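Clavulanic acid biosynthesis oligopeptide binding protein 2 (Streptomyces clavuligerus, PDB 2WOL) probably binds oligopeptides as an extracellular solute-binding protein of family 5, associated with the biosynthesis of the beta-lactamase inhibitor clavulanic acid. Local coordinates at residues A[393-398]-A[404-409]; A[481-486]-A[521-526]; A[380-385]-A[389-394]; A[178-183]-A[455-460]. One frame throughout, in Å; residues are numbered along the deposited sequence.

Interaction 1. Residues A[393-398]-A[404-409]; sequences AVIGTQ and LVADAV
I395 and T397, with only G396 between them, both turn their side chains onto the helix segment 404-409, where A406 and V409 receive them. I395 is extended, with CG1 anti to the backbone N (chi1 -176°) and CD1 carried onward by chi2 of 162°, and this stretched arm lays its terminal methyl across the branch point of V409: CD1 stands 3.9 Å from V409 CB and nearly as close to both of that valine's methyls. The same CD1 lies 4.2 Å from A406 CA, while the shorter branch of I395, CG2, faces A406 CB at 4.3 Å. T397 rests CB and CG2 against the same alanine methyl, A406 CB, 3.9 Å each. With no branch beyond CB, A406 lets the helix settle close between I395 and T397; the two axes approach to 8.5 Å and run nearly antiparallel, at 160°. No polar bond joins the segments: the strand's backbone bonds go to its sheet neighbours (A393 and I395 to 418-425, G396 to L448), the helix's to its own turns, as in V409 N to V405 O. Strand 391-398, helix 401-414 and strand 418-425 form a beta-alpha-beta unit, and this contact packs the crossover helix on its first strand. Strand 391-398 runs between 418-425 and 448-453, both parallel to it; I395 and T397 also touch V450, and L334 of helix 331-337 packs against A408 and V409.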
loop_
_atom_site.group_PDB
_atom_site.type_symbol
_atom_site.label_atom_id
_atom_site.label_comp_id
_atom_site.label_asym_id
_atom_site.label_seq_id
_atom_site.Cartn_x
_atom_site.Cartn_y
_atom_site.Cartn_z
ATOM N N ALA A 393 3.838 -31.785 -2.434
ATOM C CA ALA A 393 2.920 -30.650 -2.403
ATOM C C ALA A 393 3.123 -29.737 -3.606
ATOM O O ALA A 393 4.030 -29.952 -4.415
ATOM C CB ALA A 393 3.065 -29.869 -1.090
ATOM N N VAL A 394 2.262 -28.727 -3.715
ATOM C CA VAL A 394 2.298 -27.766 -4.812
ATOM C C VAL A 394 2.394 -26.345 -4.265
ATOM O O VAL A 394 1.658 -25.969 -3.347
ATOM C CB VAL A 394 1.038 -27.884 -5.725
ATOM C CG1 VAL A 394 1.105 -26.901 -6.884
ATOM C CG2 VAL A 394 0.886 -29.307 -6.254
ATOM N N ILE A 395 3.306 -25.567 -4.843
ATOM C CA ILE A 395 3.427 -24.146 -4.538
ATOM C C ILE A 395 2.863 -23.307 -5.688
ATOM O O ILE A 395 3.215 -23.517 -6.851
ATOM C CB ILE A 395 4.895 -23.738 -4.181
ATOM C CG1 ILE A 395 4.963 -22.256 -3.776
ATOM C CG2 ILE A 395 5.883 -24.095 -5.317
ATOM C CD1 ILE A 395 6.232 -21.879 -3.016
ATOM N N GLY A 396 1.973 -22.377 -5.350
ATOM C CA GLY A 396 1.388 -21.466 -6.331
ATOM C C GLY A 396 2.193 -20.186 -6.449
ATOM O O GLY A 396 2.677 -19.653 -5.448
ATOM N N THR A 397 2.333 -19.687 -7.676
ATOM C CA THR A 397 3.142 -18.497 -7.930
ATOM C C THR A 397 2.756 -17.805 -9.242
ATOM O O THR A 397 1.887 -18.287 -9.970
ATOM C CB THR A 397 4.655 -18.842 -7.925
ATOM O OG1 THR A 397 5.424 -17.638 -7.906
ATOM C CG2 THR A 397 5.041 -19.674 -9.143
ATOM N N GLN A 398 3.393 -16.664 -9.505
ATOM C CA GLN A 398 3.317 -15.955 -10.788
ATOM C C GLN A 398 4.569 -16.266 -11.591
ATOM O O GLN A 398 5.595 -16.642 -11.021
ATOM C CB GLN A 398 3.329 -14.438 -10.571
ATOM C CG GLN A 398 2.134 -13.812 -9.894
ATOM C CD GLN A 398 2.286 -12.299 -9.752
ATOM O OE1 GLN A 398 3.397 -11.763 -9.812
ATOM N NE2 GLN A 398 1.169 -11.606 -9.570
ATOM N N LEU A 404 11.023 -17.332 -9.465
ATOM C CA LEU A 404 12.370 -17.524 -8.927
ATOM C C LEU A 404 12.331 -17.839 -7.434
ATOM O O LEU A 404 13.050 -18.720 -6.963
ATOM C CB LEU A 404 13.253 -16.296 -9.184
ATOM C CG LEU A 404 13.567 -15.908 -10.634
ATOM C CD1 LEU A 404 14.424 -14.651 -10.657
ATOM C CD2 LEU A 404 14.249 -17.038 -11.395
ATOM N N VAL A 405 11.482 -17.120 -6.704
ATOM C CA VAL A 405 11.283 -17.377 -5.278
ATOM C C VAL A 405 10.695 -18.777 -5.055
ATOM O O VAL A 405 11.177 -19.526 -4.198
ATOM C CB VAL A 405 10.427 -16.269 -4.614
ATOM C CG1 VAL A 405 10.000 -16.665 -3.200
ATOM C CG2 VAL A 405 11.198 -14.951 -4.590
ATOM N N ALA A 406 9.685 -19.138 -5.848
ATOM C CA ALA A 406 9.088 -20.475 -5.769
ATOM C C ALA A 406 10.133 -21.576 -5.957
ATOM O O ALA A 406 10.153 -22.549 -5.200
ATOM C CB ALA A 406 7.957 -20.631 -6.784
ATOM N N ASP A 407 11.001 -21.405 -6.955
ATOM C CA ASP A 407 12.077 -22.359 -7.235
ATOM C C ASP A 407 13.027 -22.502 -6.047
ATOM O O ASP A 407 13.494 -23.604 -5.747
ATOM C CB ASP A 407 12.870 -21.949 -8.483
ATOM C CG ASP A 407 12.063 -22.076 -9.769
ATOM O OD1 ASP A 407 11.061 -22.826 -9.792
ATOM O OD2 ASP A 407 12.445 -21.425 -10.766
ATOM N N ALA A 408 13.312 -21.385 -5.381
ATOM C CA ALA A 408 14.143 -21.393 -4.181
ATOM C C ALA A 408 13.455 -22.106 -3.012
ATOM O O ALA A 408 14.121 -22.727 -2.176
ATOM C CB ALA A 408 14.545 -19.977 -3.801
ATOM N N VAL A 409 12.126 -22.037 -2.960
ATOM C CA VAL A 409 11.377 -22.795 -1.953
ATOM C C VAL A 409 11.486 -24.293 -2.256
ATOM O O VAL A 409 11.739 -25.098 -1.361
ATOM C CB VAL A 409 9.884 -22.367 -1.854
ATOM C CG1 VAL A 409 9.158 -23.185 -0.785
ATOM C CG2 VAL A 409 9.759 -20.882 -1.531
#

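Interaction 2. Residues A[481-486]-A[521-526]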
loop_
_atom_site.group_PDB
_atom_site.type_symbol
_atom_site.label_atom_id
_atom_site.label_comp_id
_atom_site.label_asym_id
_atom_site.label_seq_id
_atom_site.Cartn_x
_atom_site.Cartn_y
_atom_site.Cartn_z
ATOM N N ASN A 481 -6.051 -12.920 3.233
ATOM C CA ASN A 481 -5.864 -13.887 4.301
ATOM C C ASN A 481 -5.763 -15.259 3.644
ATOM O O ASN A 481 -6.719 -16.044 3.631
ATOM C CB ASN A 481 -7.018 -13.809 5.309
ATOM C CG ASN A 481 -6.808 -14.708 6.522
ATOM O OD1 ASN A 481 -5.997 -15.634 6.495
ATOM N ND2 ASN A 481 -7.550 -14.434 7.595
ATOM N N LEU A 482 -4.588 -15.540 3.091
ATOM C CA LEU A 482 -4.404 -16.723 2.252
ATOM C C LEU A 482 -4.544 -18.047 3.009
ATOM O O LEU A 482 -5.170 -18.979 2.498
ATOM C CB LEU A 482 -3.087 -16.650 1.463
ATOM C CG LEU A 482 -2.903 -15.436 0.542
ATOM C CD1 LEU A 482 -1.569 -15.502 -0.192
ATOM C CD2 LEU A 482 -4.061 -15.270 -0.445
ATOM N N PRO A 483 -3.976 -18.140 4.227
ATOM C CA PRO A 483 -4.222 -19.342 5.029
ATOM C C PRO A 483 -5.662 -19.464 5.523
ATOM O O PRO A 483 -6.033 -20.501 6.078
ATOM C CB PRO A 483 -3.294 -19.153 6.237
ATOM C CG PRO A 483 -2.280 -18.140 5.795
ATOM C CD PRO A 483 -3.050 -17.219 4.912
ATOM N N GLU A 484 -6.456 -18.409 5.341
ATOM C CA GLU A 484 -7.813 -18.333 5.903
ATOM C C GLU A 484 -7.795 -18.599 7.412
ATOM O O GLU A 484 -8.609 -19.362 7.944
ATOM C CB GLU A 484 -8.778 -19.268 5.158
ATOM C CG GLU A 484 -8.913 -18.918 3.679
ATOM C CD GLU A 484 -9.695 -19.938 2.868
ATOM O OE1 GLU A 484 -10.600 -20.599 3.429
ATOM O OE2 GLU A 484 -9.405 -20.063 1.657
ATOM N N LEU A 485 -6.832 -17.976 8.086
ATOM C CA LEU A 485 -6.738 -18.047 9.532
ATOM C C LEU A 485 -7.970 -17.398 10.136
ATOM O O LEU A 485 -8.325 -16.272 9.786
ATOM C CB LEU A 485 -5.468 -17.351 10.031
ATOM C CG LEU A 485 -5.108 -17.577 11.505
ATOM C CD1 LEU A 485 -4.675 -19.015 11.740
ATOM C CD2 LEU A 485 -4.019 -16.612 11.961
ATOM N N ASP A 486 -8.625 -18.130 11.031
ATOM C CA ASP A 486 -9.793 -17.627 11.739
ATOM C C ASP A 486 -9.700 -18.050 13.202
ATOM O O ASP A 486 -10.501 -18.852 13.693
ATOM C CB ASP A 486 -11.075 -18.142 11.076
ATOM C CG ASP A 486 -12.322 -17.413 11.547
ATOM O OD1 ASP A 486 -12.212 -16.385 12.255
ATOM O OD2 ASP A 486 -13.429 -17.879 11.195
ATOM N N ALA A 521 2.373 -20.516 12.372
ATOM C CA ALA A 521 3.336 -20.854 11.310
ATOM C C ALA A 521 2.742 -20.853 9.888
ATOM O O ALA A 521 3.309 -21.442 8.965
ATOM C CB ALA A 521 4.057 -22.183 11.621
ATOM N N VAL A 522 1.613 -20.169 9.718
ATOM C CA VAL A 522 0.948 -20.093 8.413
ATOM C C VAL A 522 1.604 -19.101 7.447
ATOM O O VAL A 522 1.408 -19.198 6.239
ATOM C CB VAL A 522 -0.568 -19.796 8.536
ATOM C CG1 VAL A 522 -1.306 -20.997 9.128
ATOM C CG2 VAL A 522 -0.821 -18.543 9.369
ATOM N N LEU A 523 2.389 -18.165 7.982
ATOM C CA LEU A 523 3.107 -17.196 7.151
ATOM C C LEU A 523 4.609 -17.308 7.377
ATOM O O LEU A 523 5.074 -17.229 8.516
ATOM C CB LEU A 523 2.642 -15.763 7.442
ATOM C CG LEU A 523 1.152 -15.439 7.261
ATOM C CD1 LEU A 523 0.877 -13.978 7.576
ATOM C CD2 LEU A 523 0.677 -15.779 5.854
ATOM N N LEU A 524 5.344 -17.498 6.284
ATOM C CA LEU A 524 6.802 -17.529 6.296
ATOM C C LEU A 524 7.331 -16.214 5.723
ATOM O O LEU A 524 7.294 -16.006 4.506
ATOM C CB LEU A 524 7.325 -18.721 5.482
ATOM C CG LEU A 524 8.813 -18.783 5.107
ATOM C CD1 LEU A 524 9.733 -18.737 6.333
ATOM C CD2 LEU A 524 9.092 -20.030 4.285
ATOM N N PRO A 525 7.817 -15.318 6.600
ATOM C CA PRO A 525 8.358 -14.037 6.159
ATOM C C PRO A 525 9.684 -14.252 5.448
ATOM O O PRO A 525 10.504 -15.050 5.906
ATOM C CB PRO A 525 8.587 -13.262 7.465
ATOM C CG PRO A 525 8.063 -14.105 8.565
ATOM C CD PRO A 525 7.898 -15.489 8.060
ATOM N N LEU A 526 9.885 -13.553 4.336
ATOM C CA LEU A 526 11.147 -13.647 3.600
ATOM C C LEU A 526 11.959 -12.364 3.724
ATOM O O LEU A 526 12.986 -12.334 4.407
ATOM C CB LEU A 526 10.907 -14.011 2.130
ATOM C CG LEU A 526 10.155 -15.323 1.869
ATOM C CD1 LEU A 526 9.965 -15.544 0.380
ATOM C CD2 LEU A 526 10.881 -16.507 2.493
#
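The ring of P483 is pressed against V522 and reaches one branch of L523, a buried, wholly apolar meeting of a turn with the start of a strand. V522 presents its branch carbon rather than a single methyl: V522 CB lies 3.6 Å from P483 CB and equally close to P483 CG. Its chi1 of -70° sets CG1 anti to the carbonyl carbon and CG2 between N and carbonyl carbon, and both methyls lie along the CB-CG side of the ring, CG1 near P483 CB at 4.0 Å and CG2 near P483 CG at 3.9 Å. The side chains of L523 and P483 cross at about a right angle. L523 CG is anti to the carbonyl carbon (chi1 -58°), and the CD2 methyl touches P483 CG at 3.8 Å. P483 itself is held in a type I turn from N481 to E484, whose closing bond runs from E484 N to N481 O. The amide of N481 then ties the turn to L485 twice: N481 OD1 accepts L485 N at 3.0 Å, the donor tilted from the carbonyl plane, and N481 ND2 gives a bond of 3.0 Å to a lone pair of L485 O. The loop lies between helices 460-468 and 488-499. A521 leaves helix 503-520 with a positive phi, and V522 leads into strand 523-534; V522 pairs by its backbone with M309, and L523 packs on F306 and A308 of strand 303-309.

Interaction 3. Residues A[380-385]-A[389-394]; sequences AELAAA and DGFRAV
The ring of F391 is met at its edge, close to its plane, by the CD2 methyl of L382, which lies 3.8 Å from F391 CE2 and 4.1 Å from F391 CD2. At the other edge, also in plane, is the CB of A393, 3.9 Å from F391 CE1, so two aliphatic methyls bracket the ring from its sides. V321 of helix 319-327, P315 and I418 also touch F391. The two side chains, L382 and F391, cross at about a right angle, the phenylalanine CG lodged between the backbone N and carbonyl carbon (chi1 57°). The second methyl of L382, CD1, reaches instead to the backbone, 4.2 Å from G390 CA. There the chain takes a phi of 101°, a conformation suited to glycine. This tight connection carries the chain from helix 375-384 into strand 391-398, and L382 is the one residue of the helix segment to touch the strand segment. No polar pair joins the segments: the two methyls of one leucine serve a ring edge and a glycine backbone, and the contact, only partly buried, rests on apolar packing.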
loop_
_atom_site.group_PDB
_atom_site.type_symbol
_atom_site.label_atom_id
_atom_site.label_comp_id
_atom_site.label_asym_id
_atom_site.label_seq_id
_atom_site.Cartn_x
_atom_site.Cartn_y
_atom_site.Cartn_z
ATOM N N ALA A 380 12.732 -32.969 12.670
ATOM C CA ALA A 380 12.023 -33.268 13.908
ATOM C C ALA A 380 10.553 -32.864 13.805
ATOM O O ALA A 380 9.674 -33.591 14.267
ATOM C CB ALA A 380 12.692 -32.584 15.088
ATOM N N GLU A 381 10.287 -31.713 13.183
ATOM C CA GLU A 381 8.916 -31.259 12.949
ATOM C C GLU A 381 8.175 -32.218 12.016
ATOM O O GLU A 381 7.019 -32.567 12.266
ATOM C CB GLU A 381 8.889 -29.834 12.379
ATOM C CG GLU A 381 9.425 -28.744 13.315
ATOM C CD GLU A 381 8.545 -28.461 14.525
ATOM O OE1 GLU A 381 7.324 -28.748 14.481
ATOM O OE2 GLU A 381 9.087 -27.933 15.524
ATOM N N LEU A 382 8.845 -32.652 10.950
ATOM C CA LEU A 382 8.262 -33.643 10.037
ATOM C C LEU A 382 7.874 -34.931 10.765
ATOM O O LEU A 382 6.788 -35.467 10.540
ATOM C CB LEU A 382 9.198 -33.941 8.863
ATOM C CG LEU A 382 9.260 -32.873 7.764
ATOM C CD1 LEU A 382 10.337 -33.223 6.761
ATOM C CD2 LEU A 382 7.903 -32.708 7.076
ATOM N N ALA A 383 8.756 -35.412 11.641
ATOM C CA ALA A 383 8.446 -36.568 12.483
ATOM C C ALA A 383 7.214 -36.320 13.359
ATOM O O ALA A 383 6.358 -37.198 13.494
ATOM C CB ALA A 383 9.649 -36.944 13.332
ATOM N N ALA A 384 7.112 -35.120 13.928
ATOM C CA ALA A 384 5.952 -34.756 14.747
ATOM C C ALA A 384 4.645 -34.780 13.948
ATOM O O ALA A 384 3.576 -35.047 14.499
ATOM C CB ALA A 384 6.157 -33.402 15.409
ATOM N N ALA A 385 4.749 -34.513 12.646
ATOM C CA ALA A 385 3.593 -34.503 11.748
ATOM C C ALA A 385 3.193 -35.900 11.285
ATOM O O ALA A 385 2.172 -36.065 10.611
ATOM C CB ALA A 385 3.878 -33.615 10.541
ATOM N N ASP A 389 9.696 -38.624 6.483
ATOM C CA ASP A 389 10.469 -38.661 5.239
ATOM C C ASP A 389 10.061 -37.569 4.250
ATOM O O ASP A 389 10.607 -37.478 3.145
ATOM C CB ASP A 389 10.350 -40.041 4.592
ATOM C CG ASP A 389 10.958 -41.135 5.448
ATOM O OD1 ASP A 389 12.057 -40.922 6.002
ATOM O OD2 ASP A 389 10.331 -42.210 5.569
ATOM N N GLY A 390 9.108 -36.740 4.659
ATOM C CA GLY A 390 8.613 -35.666 3.812
ATOM C C GLY A 390 7.298 -36.023 3.156
ATOM O O GLY A 390 6.591 -36.934 3.599
ATOM N N PHE A 391 6.971 -35.291 2.097
ATOM C CA PHE A 391 5.695 -35.431 1.403
ATOM C C PHE A 391 5.757 -34.649 0.101
ATOM O O PHE A 391 6.724 -33.928 -0.152
ATOM C CB PHE A 391 4.533 -34.915 2.273
ATOM C CG PHE A 391 4.691 -33.484 2.719
ATOM C CD1 PHE A 391 4.192 -32.440 1.941
ATOM C CD2 PHE A 391 5.329 -33.182 3.922
ATOM C CE1 PHE A 391 4.339 -31.119 2.344
ATOM C CE2 PHE A 391 5.487 -31.860 4.332
ATOM C CZ PHE A 391 4.987 -30.829 3.544
ATOM N N ARG A 392 4.718 -34.786 -0.712
ATOM C CA ARG A 392 4.606 -34.029 -1.953
ATOM C C ARG A 392 3.559 -32.932 -1.820
ATOM O O ARG A 392 2.534 -33.112 -1.155
ATOM C CB ARG A 392 4.283 -34.956 -3.128
ATOM C CG ARG A 392 5.429 -35.886 -3.479
ATOM C CD ARG A 392 5.246 -36.524 -4.840
ATOM N NE ARG A 392 6.365 -37.406 -5.167
ATOM C CZ ARG A 392 6.438 -38.164 -6.259
ATOM N NH1 ARG A 392 5.453 -38.158 -7.150
ATOM N NH2 ARG A 392 7.503 -38.931 -6.458
ATOM N N ALA A 393 3.838 -31.785 -2.434
ATOM C CA ALA A 393 2.920 -30.650 -2.403
ATOM C C ALA A 393 3.123 -29.737 -3.606
ATOM O O ALA A 393 4.030 -29.952 -4.415
ATOM C CB ALA A 393 3.065 -29.869 -1.090
ATOM N N VAL A 394 2.262 -28.727 -3.715
ATOM C CA VAL A 394 2.298 -27.766 -4.812
ATOM C C VAL A 394 2.394 -26.345 -4.265
ATOM O O VAL A 394 1.658 -25.969 -3.347
ATOM C CB VAL A 394 1.038 -27.884 -5.725
ATOM C CG1 VAL A 394 1.105 -26.901 -6.884
ATOM C CG2 VAL A 394 0.886 -29.307 -6.254
#

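Interaction 4. Residues A[178-183]-A[455-460]; sequences RPFSDF and ADFPTE
D182 turns its carboxylate toward T459 by placing CG anti to the carbonyl carbon (chi1 -61°), while T459 holds its hydroxyl between the backbone N and carbonyl carbon (chi1 65°). Both residues occupy N-cap positions, each standing directly before a helix, so the contact joins the starts of helices 183-186 and 460-468. T459 OG1 gives its proton to D182 OD2 over 2.7 Å, meeting the oxygen from above the carboxylate plane, 48° out of it. The same hydroxyl accepts the backbone N of G462, and the threonine thereby caps its own helix and binds the other segment at once. The other carboxylate oxygen of D182 is taken by S181, whose OG lies 3.0 Å from D182 OD1. Two bonds thus fix the rotation of this buried acid, and its own side chain makes no capping bond. Beside this polar pair the phenylalanines F180 and F457 approach from opposite directions; F457 CZ lies 4.1 Å from F180 CZ, at the edge of the F180 ring and near its plane. Other rings complete the setting, Y461 edge-to-face with F180 and Y139 edge-to-face with F457. The neighbouring D456 hydrogen-bonds Y52, Y139 and a glycerol probably from crystallisation, which may mark a pocket here. D182 OD2 also lies in the plane of the F457 ring, 3.9 Å from F457 CE1.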
loop_
_atom_site.group_PDB
_atom_site.type_symbol
_atom_site.label_atom_id
_atom_site.label_comp_id
_atom_site.label_asym_id
_atom_site.label_seq_id
_atom_site.Cartn_x
_atom_site.Cartn_y
_atom_site.Cartn_z
ATOM N N ARG A 178 -18.516 -0.123 14.919
ATOM C CA ARG A 178 -17.574 -0.700 15.876
ATOM C C ARG A 178 -16.447 0.307 16.101
ATOM O O ARG A 178 -16.250 1.194 15.272
ATOM C CB ARG A 178 -17.011 -2.025 15.341
ATOM C CG ARG A 178 -16.197 -1.894 14.050
ATOM C CD ARG A 178 -16.224 -3.168 13.216
ATOM N NE ARG A 178 -17.571 -3.468 12.729
ATOM C CZ ARG A 178 -17.854 -4.307 11.735
ATOM N NH1 ARG A 178 -16.885 -4.944 11.090
ATOM N NH2 ARG A 178 -19.117 -4.506 11.383
ATOM N N PRO A 179 -15.713 0.192 17.226
ATOM C CA PRO A 179 -14.567 1.080 17.415
ATOM C C PRO A 179 -13.529 0.891 16.307
ATOM O O PRO A 179 -13.278 -0.237 15.878
ATOM C CB PRO A 179 -13.994 0.635 18.765
ATOM C CG PRO A 179 -15.131 -0.025 19.460
ATOM C CD PRO A 179 -15.891 -0.717 18.372
ATOM N N PHE A 180 -12.952 1.994 15.842
ATOM C CA PHE A 180 -11.913 1.930 14.821
ATOM C C PHE A 180 -10.857 3.005 15.048
ATOM O O PHE A 180 -11.033 4.161 14.657
ATOM C CB PHE A 180 -12.507 2.020 13.407
ATOM C CG PHE A 180 -11.545 1.603 12.332
ATOM C CD1 PHE A 180 -11.303 0.255 12.094
ATOM C CD2 PHE A 180 -10.865 2.550 11.575
ATOM C CE1 PHE A 180 -10.403 -0.148 11.121
ATOM C CE2 PHE A 180 -9.964 2.157 10.596
ATOM C CZ PHE A 180 -9.731 0.804 10.370
ATOM N N SER A 181 -9.750 2.596 15.666
ATOM C CA SER A 181 -8.676 3.503 16.070
ATOM C C SER A 181 -8.074 4.299 14.906
ATOM O O SER A 181 -7.594 5.416 15.096
ATOM C CB SER A 181 -7.563 2.725 16.790
ATOM O OG SER A 181 -7.034 1.697 15.966
ATOM N N ASP A 182 -8.120 3.722 13.707
ATOM C CA ASP A 182 -7.379 4.257 12.561
ATOM C C ASP A 182 -8.213 5.091 11.582
ATOM O O ASP A 182 -7.845 5.232 10.413
ATOM C CB ASP A 182 -6.667 3.113 11.821
ATOM C CG ASP A 182 -5.652 2.382 12.695
ATOM O OD1 ASP A 182 -5.330 2.868 13.805
ATOM O OD2 ASP A 182 -5.175 1.316 12.260
ATOM N N PHE A 183 -9.317 5.669 12.053
ATOM C CA PHE A 183 -10.242 6.336 11.131
ATOM C C PHE A 183 -9.658 7.543 10.375
ATOM O O PHE A 183 -10.005 7.772 9.211
ATOM C CB PHE A 183 -11.560 6.695 11.820
ATOM C CG PHE A 183 -12.703 6.907 10.865
ATOM C CD1 PHE A 183 -13.323 5.819 10.247
ATOM C CD2 PHE A 183 -13.156 8.188 10.576
ATOM C CE1 PHE A 183 -14.367 6.003 9.359
ATOM C CE2 PHE A 183 -14.214 8.384 9.693
ATOM C CZ PHE A 183 -14.819 7.291 9.086
ATOM N N ALA A 455 0.473 -2.566 3.069
ATOM C CA ALA A 455 -0.725 -2.045 3.720
ATOM C C ALA A 455 -1.349 -0.909 2.916
ATOM O O ALA A 455 -0.646 -0.151 2.252
ATOM C CB ALA A 455 -0.388 -1.568 5.109
ATOM N N ASP A 456 -2.673 -0.796 2.991
ATOM C CA ASP A 456 -3.389 0.307 2.348
ATOM C C ASP A 456 -3.338 1.594 3.172
ATOM O O ASP A 456 -3.689 2.669 2.686
ATOM C CB ASP A 456 -4.832 -0.095 2.051
ATOM C CG ASP A 456 -4.928 -1.178 0.991
ATOM O OD1 ASP A 456 -4.000 -1.290 0.159
ATOM O OD2 ASP A 456 -5.933 -1.918 0.978
ATOM N N PHE A 457 -2.914 1.464 4.427
ATOM C CA PHE A 457 -2.603 2.601 5.305
ATOM C C PHE A 457 -1.567 2.163 6.350
ATOM O O PHE A 457 -1.572 1.002 6.770
ATOM C CB PHE A 457 -3.867 3.242 5.927
ATOM C CG PHE A 457 -4.861 2.256 6.487
ATOM C CD1 PHE A 457 -4.890 1.981 7.854
ATOM C CD2 PHE A 457 -5.797 1.637 5.655
ATOM C CE1 PHE A 457 -5.816 1.081 8.381
ATOM C CE2 PHE A 457 -6.722 0.734 6.169
ATOM C CZ PHE A 457 -6.733 0.454 7.535
ATOM N N PRO A 458 -0.644 3.070 6.733
ATOM C CA PRO A 458 0.527 2.671 7.525
ATOM C C PRO A 458 0.277 2.468 9.022
ATOM O O PRO A 458 0.835 3.190 9.857
ATOM C CB PRO A 458 1.515 3.817 7.281
ATOM C CG PRO A 458 0.645 5.004 7.066
ATOM C CD PRO A 458 -0.609 4.507 6.397
ATOM N N THR A 459 -0.555 1.480 9.343
ATOM C CA THR A 459 -0.801 1.092 10.727
ATOM C C THR A 459 -0.746 -0.421 10.835
ATOM O O THR A 459 -0.790 -1.134 9.822
ATOM C CB THR A 459 -2.194 1.542 11.239
ATOM O OG1 THR A 459 -3.217 0.863 10.503
ATOM C CG2 THR A 459 -2.376 3.051 11.114
ATOM N N GLU A 460 -0.670 -0.910 12.070
ATOM C CA GLU A 460 -0.681 -2.346 12.323
ATOM C C GLU A 460 -1.962 -3.011 11.816
ATOM O O GLU A 460 -1.909 -4.109 11.254
ATOM C CB GLU A 460 -0.474 -2.643 13.807
ATOM C CG GLU A 460 0.937 -2.383 14.311
ATOM C CD GLU A 460 1.159 -0.953 14.772
ATOM O OE1 GLU A 460 0.365 -0.061 14.405
ATOM O OE2 GLU A 460 2.136 -0.718 15.508
#

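Interactions 1, 2 and 4 are buried, interaction 3 only partly, its centre about 35 Å from the centre of the chain. Interactions 1 and 3 use strand 391-398 in succession, sharing A393 and V394. Interaction 2 reaches the same sheet through strand 523-534 and adjoins interaction 1 directly, V405 CG1 lying 3.8 Å from L526 CD1. All three are apolar across their segments and differ in what does the filling: methyls on a helix, a proline ring, a leucine at an aromatic edge. Interaction 4 lies nearest the chain's centre, spans the longest separation in sequence, and encloses interactions 1 and 3 in its loop; it alone adds a hydrogen bond between its segments.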